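Local coordinates for putative fructose-aminoacid-6-phosphate deglycase (Bacillus subtilis, PDB 3EUA), which converts fructosamine 6-phosphates to glucose 6-phosphate and a free amino acid, at residues A203-I215 with P296-D308. Residues are numbered along the deposited sequence; the frame is centred on the assembly and turned at random.
Sequences ANYGVAYSYSICI and PLVLNRVLRSYAD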
loop_
_atom_site.group_PDB
_atom_site.type_symbol
_atom_site.label_atom_id
_atom_site.label_comp_id
_atom_site.label_asym_id
_atom_site.label_seq_id
_atom_site.Cartn_x
_atom_site.Cartn_y
_atom_site.Cartn_z
ATOM N N ALA A 203 9.583 7.723 0.076
ATOM C CA ALA A 203 10.569 6.653 0.023
ATOM C C ALA A 203 10.836 5.996 1.364
ATOM O O ALA A 203 11.519 4.985 1.403
ATOM C CB ALA A 203 11.863 7.173 -0.562
ATOM N N ASN A 204 10.308 6.578 2.451
ATOM C CA ASN A 204 10.513 6.070 3.805
ATOM C C ASN A 204 9.376 5.176 4.294
ATOM O O ASN A 204 9.493 4.551 5.361
ATOM C CB ASN A 204 10.611 7.287 4.763
ATOM C CG ASN A 204 11.459 8.396 4.188
ATOM O OD1 ASN A 204 10.960 9.469 3.835
ATOM N ND2 ASN A 204 12.716 8.102 3.974
ATOM N N TYR A 205 8.260 5.119 3.552
ATOM C CA TYR A 205 7.089 4.368 4.003
ATOM C C TYR A 205 7.381 2.891 4.199
ATOM O O TYR A 205 6.941 2.321 5.187
ATOM C CB TYR A 205 5.855 4.586 3.099
ATOM C CG TYR A 205 4.662 3.785 3.638
ATOM C CD1 TYR A 205 3.987 4.213 4.774
ATOM C CD2 TYR A 205 4.279 2.572 3.073
ATOM C CE1 TYR A 205 2.956 3.502 5.311
ATOM C CE2 TYR A 205 3.207 1.839 3.609
ATOM C CZ TYR A 205 2.565 2.313 4.733
ATOM O OH TYR A 205 1.540 1.599 5.296
ATOM N N GLY A 206 8.153 2.263 3.319
ATOM C CA GLY A 206 8.478 0.826 3.485
ATOM C C GLY A 206 9.284 0.536 4.750
ATOM O O GLY A 206 9.132 -0.543 5.325
ATOM N N VAL A 207 10.088 1.508 5.212
ATOM C CA VAL A 207 10.872 1.378 6.457
ATOM C C VAL A 207 9.932 1.277 7.658
ATOM O O VAL A 207 10.137 0.432 8.544
ATOM C CB VAL A 207 11.907 2.557 6.629
ATOM C CG1 VAL A 207 12.660 2.475 7.930
ATOM C CG2 VAL A 207 12.851 2.550 5.466
ATOM N N ALA A 208 8.906 2.140 7.676
ATOM C CA ALA A 208 7.879 2.133 8.694
ATOM C C ALA A 208 7.096 0.819 8.610
ATOM O O ALA A 208 6.847 0.133 9.626
ATOM C CB ALA A 208 6.922 3.292 8.474
ATOM N N TYR A 209 6.686 0.461 7.409
ATOM C CA TYR A 209 5.913 -0.779 7.214
ATOM C C TYR A 209 6.683 -1.984 7.743
ATOM O O TYR A 209 6.138 -2.818 8.502
ATOM C CB TYR A 209 5.532 -0.922 5.735
ATOM C CG TYR A 209 4.833 -2.227 5.371
ATOM C CD1 TYR A 209 3.507 -2.482 5.781
ATOM C CD2 TYR A 209 5.448 -3.161 4.585
ATOM C CE1 TYR A 209 2.868 -3.655 5.431
ATOM C CE2 TYR A 209 4.811 -4.362 4.240
ATOM C CZ TYR A 209 3.521 -4.590 4.650
ATOM O OH TYR A 209 2.893 -5.798 4.322
ATOM N N SER A 210 7.955 -2.093 7.358
ATOM C CA SER A 210 8.781 -3.217 7.811
ATOM C C SER A 210 8.906 -3.199 9.322
ATOM O O SER A 210 8.819 -4.220 9.994
ATOM C CB SER A 210 10.177 -3.118 7.185
ATOM O OG SER A 210 10.857 -4.338 7.405
ATOM N N TYR A 211 9.116 -2.029 9.898
ATOM C CA TYR A 211 9.265 -1.998 11.369
ATOM C C TYR A 211 8.004 -2.499 12.011
ATOM O O TYR A 211 8.049 -3.212 13.022
ATOM C CB TYR A 211 9.564 -0.615 11.900
ATOM C CG TYR A 211 10.325 -0.634 13.202
ATOM C CD1 TYR A 211 11.664 -0.914 13.209
ATOM C CD2 TYR A 211 9.720 -0.350 14.392
ATOM C CE1 TYR A 211 12.389 -0.955 14.377
ATOM C CE2 TYR A 211 10.450 -0.358 15.589
ATOM C CZ TYR A 211 11.790 -0.653 15.554
ATOM O OH TYR A 211 12.532 -0.693 16.698
ATOM N N SER A 212 6.860 -2.112 11.454
ATOM C CA SER A 212 5.572 -2.543 12.002
ATOM C C SER A 212 5.319 -4.036 11.867
ATOM O O SER A 212 5.058 -4.733 12.870
ATOM C CB SER A 212 4.391 -1.796 11.343
ATOM O OG SER A 212 4.347 -0.420 11.745
ATOM N N ILE A 213 5.430 -4.537 10.651
ATOM C CA ILE A 213 5.078 -5.938 10.418
ATOM C C ILE A 213 6.142 -6.977 10.802
ATOM O O ILE A 213 5.787 -8.060 11.243
ATOM C CB ILE A 213 4.565 -6.182 8.976
ATOM C CG1 ILE A 213 5.660 -5.918 7.944
ATOM C CG2 ILE A 213 3.267 -5.361 8.730
ATOM C CD1 ILE A 213 5.522 -6.788 6.710
ATOM N N CYS A 214 7.412 -6.601 10.677
ATOM C CA CYS A 214 8.559 -7.452 10.984
ATOM C C CYS A 214 9.108 -7.266 12.394
ATOM O O CYS A 214 9.056 -8.167 13.190
ATOM C CB CYS A 214 9.655 -7.217 9.963
ATOM S SG CYS A 214 9.107 -7.670 8.296
ATOM N N ILE A 215 9.589 -6.089 12.738
ATOM C CA ILE A 215 10.165 -5.944 14.054
ATOM C C ILE A 215 9.117 -6.050 15.155
ATOM O O ILE A 215 9.232 -6.899 16.069
ATOM C CB ILE A 215 10.942 -4.615 14.223
ATOM C CG1 ILE A 215 12.135 -4.535 13.249
ATOM C CG2 ILE A 215 11.356 -4.457 15.693
ATOM C CD1 ILE A 215 13.305 -5.502 13.534
ATOM N N PRO A 296 16.225 6.664 3.554
ATOM C CA PRO A 296 15.509 5.528 4.173
ATOM C C PRO A 296 16.407 4.374 4.650
ATOM O O PRO A 296 16.050 3.654 5.614
ATOM C CB PRO A 296 14.577 5.027 3.070
ATOM C CG PRO A 296 14.671 5.939 1.929
ATOM C CD PRO A 296 15.758 6.954 2.184
ATOM N N LEU A 297 17.519 4.154 3.945
ATOM C CA LEU A 297 18.493 3.108 4.336
ATOM C C LEU A 297 19.084 3.426 5.692
ATOM O O LEU A 297 19.220 2.543 6.552
ATOM C CB LEU A 297 19.611 2.944 3.332
ATOM C CG LEU A 297 19.257 2.237 2.041
ATOM C CD1 LEU A 297 18.011 2.823 1.341
ATOM C CD2 LEU A 297 20.454 2.293 1.121
ATOM N N VAL A 298 19.405 4.678 5.907
ATOM C CA VAL A 298 19.954 5.106 7.195
ATOM C C VAL A 298 18.916 4.993 8.310
ATOM O O VAL A 298 19.214 4.525 9.392
ATOM C CB VAL A 298 20.420 6.565 7.138
ATOM C CG1 VAL A 298 21.115 6.894 8.445
ATOM C CG2 VAL A 298 21.397 6.765 5.965
ATOM N N LEU A 299 17.692 5.449 8.031
ATOM C CA LEU A 299 16.596 5.381 9.001
ATOM C C LEU A 299 16.358 3.915 9.389
ATOM O O LEU A 299 16.223 3.571 10.576
ATOM C CB LEU A 299 15.338 6.079 8.438
ATOM C CG LEU A 299 15.323 7.630 8.354
ATOM C CD1 LEU A 299 14.219 8.182 7.427
ATOM C CD2 LEU A 299 15.187 8.187 9.800
ATOM N N ASN A 300 16.374 3.048 8.391
ATOM C CA ASN A 300 16.210 1.635 8.628
ATOM C C ASN A 300 17.300 1.033 9.515
ATOM O O ASN A 300 17.009 0.178 10.375
ATOM C CB ASN A 300 16.214 0.874 7.315
ATOM C CG ASN A 300 15.911 -0.567 7.507
ATOM O OD1 ASN A 300 14.845 -0.899 7.993
ATOM N ND2 ASN A 300 16.825 -1.456 7.078
ATOM N N ARG A 301 18.547 1.438 9.275
ATOM C CA ARG A 301 19.673 0.925 10.063
ATOM C C ARG A 301 19.574 1.378 11.513
ATOM O O ARG A 301 19.809 0.617 12.435
ATOM C CB ARG A 301 20.996 1.391 9.471
ATOM C CG ARG A 301 22.257 0.893 10.219
ATOM C CD ARG A 301 22.359 -0.664 10.202
ATOM N NE ARG A 301 23.362 -1.194 11.120
ATOM C CZ ARG A 301 23.146 -1.490 12.401
ATOM N NH1 ARG A 301 21.973 -1.308 12.976
ATOM N NH2 ARG A 301 24.128 -1.980 13.128
ATOM N N VAL A 302 19.224 2.646 11.726
ATOM C CA VAL A 302 19.075 3.167 13.097
ATOM C C VAL A 302 17.972 2.422 13.839
ATOM O O VAL A 302 18.143 2.028 15.003
ATOM C CB VAL A 302 18.779 4.659 13.078
ATOM C CG1 VAL A 302 18.358 5.156 14.458
ATOM C CG2 VAL A 302 20.017 5.421 12.532
ATOM N N LEU A 303 16.850 2.194 13.153
ATOM C CA LEU A 303 15.712 1.469 13.722
ATOM C C LEU A 303 16.098 0.061 14.158
ATOM O O LEU A 303 15.582 -0.436 15.151
ATOM C CB LEU A 303 14.546 1.426 12.742
ATOM C CG LEU A 303 13.687 2.683 12.643
ATOM C CD1 LEU A 303 12.730 2.526 11.502
ATOM C CD2 LEU A 303 12.959 2.958 13.982
ATOM N N ARG A 304 17.031 -0.563 13.451
ATOM C CA ARG A 304 17.481 -1.880 13.862
ATOM C C ARG A 304 18.138 -1.809 15.237
ATOM O O ARG A 304 18.002 -2.743 15.995
ATOM C CB ARG A 304 18.471 -2.489 12.884
ATOM C CG ARG A 304 18.779 -3.977 13.166
ATOM C CD ARG A 304 17.700 -4.809 12.587
ATOM N NE ARG A 304 17.792 -6.230 12.893
ATOM C CZ ARG A 304 17.042 -7.167 12.297
ATOM N NH1 ARG A 304 17.189 -8.446 12.633
ATOM N NH2 ARG A 304 16.169 -6.844 11.337
ATOM N N SER A 305 18.856 -0.735 15.564
ATOM C CA SER A 305 19.488 -0.621 16.872
ATOM C C SER A 305 18.418 -0.444 17.955
ATOM O O SER A 305 18.573 -0.927 19.078
ATOM C CB SER A 305 20.525 0.507 16.874
ATOM O OG SER A 305 19.921 1.772 16.721
ATOM N N TYR A 306 17.314 0.227 17.600
ATOM C CA TYR A 306 16.197 0.420 18.513
ATOM C C TYR A 306 15.568 -0.942 18.791
ATOM O O TYR A 306 15.247 -1.245 19.938
ATOM C CB TYR A 306 15.153 1.391 17.946
ATOM C CG TYR A 306 15.451 2.886 18.064
ATOM C CD1 TYR A 306 16.642 3.434 17.601
ATOM C CD2 TYR A 306 14.492 3.763 18.587
ATOM C CE1 TYR A 306 16.894 4.797 17.690
ATOM C CE2 TYR A 306 14.731 5.125 18.674
ATOM C CZ TYR A 306 15.928 5.643 18.224
ATOM O OH TYR A 306 16.152 7.009 18.320
ATOM N N ALA A 307 15.417 -1.751 17.745
ATOM C CA ALA A 307 14.855 -3.109 17.846
ATOM C C ALA A 307 15.683 -3.998 18.766
ATOM O O ALA A 307 15.130 -4.709 19.601
ATOM C CB ALA A 307 14.731 -3.738 16.446
ATOM N N ASP A 308 17.006 -3.943 18.612
ATOM C CA ASP A 308 17.943 -4.722 19.431
ATOM C C ASP A 308 17.804 -4.415 20.907
ATOM O O ASP A 308 17.748 -5.348 21.717
ATOM C CB ASP A 308 19.401 -4.496 18.982
ATOM C CG ASP A 308 19.730 -5.156 17.633
ATOM O OD1 ASP A 308 19.055 -6.139 17.206
ATOM O OD2 ASP A 308 20.729 -4.721 17.009
#
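In the second SIS domain, helix 205-220 and helix 288-313 lie side by side against the parallel sheet, and Val-207, Tyr-211 and Ile-215, one turn apart, face Pro-296, Leu-303 and Ala-307 across the seam. The short segments run nearly parallel, 21° apart, with their axes 9.5 Å from each other at closest approach. Val-207 is a knob in a hole formed by Pro-296, Leu-299, Asn-300 and Leu-303: its CG1 meets Leu-303 CD1 at 3.6 Å, while CG2 lies 3.4 Å from the carbonyl O of Pro-296. Tyr-211 reaches across with CG anti to the backbone N (chi1 -153°), sliding its ring between two aliphatic groups. Leu-303 CD2 covers one face of the Tyr-211 ring in a CH-pi contact, 4.1 Å from its centroid; CB of Ile-215, one turn on, backs the opposite face. Tyr-211 OH gives a weak hydrogen bond to Leu-303 O (3.4 Å), an oxygen that also accepts the helical bond from Ala-307 N. Farther along, Ile-215 CG2 rests 3.5 Å from Ala-307 CB, and its CD1 lies over a face of the Arg-304 guanidinium. Tyr-138 of helix 137-153 touches Val-207 and Asn-300, and Leu-276 of strand 273-277 backs Leu-299 and Leu-303. Adjacent, nearly parallel helices laid over a parallel sheet are typical of alpha-beta-alpha sandwiches, to which the SIS fold belongs.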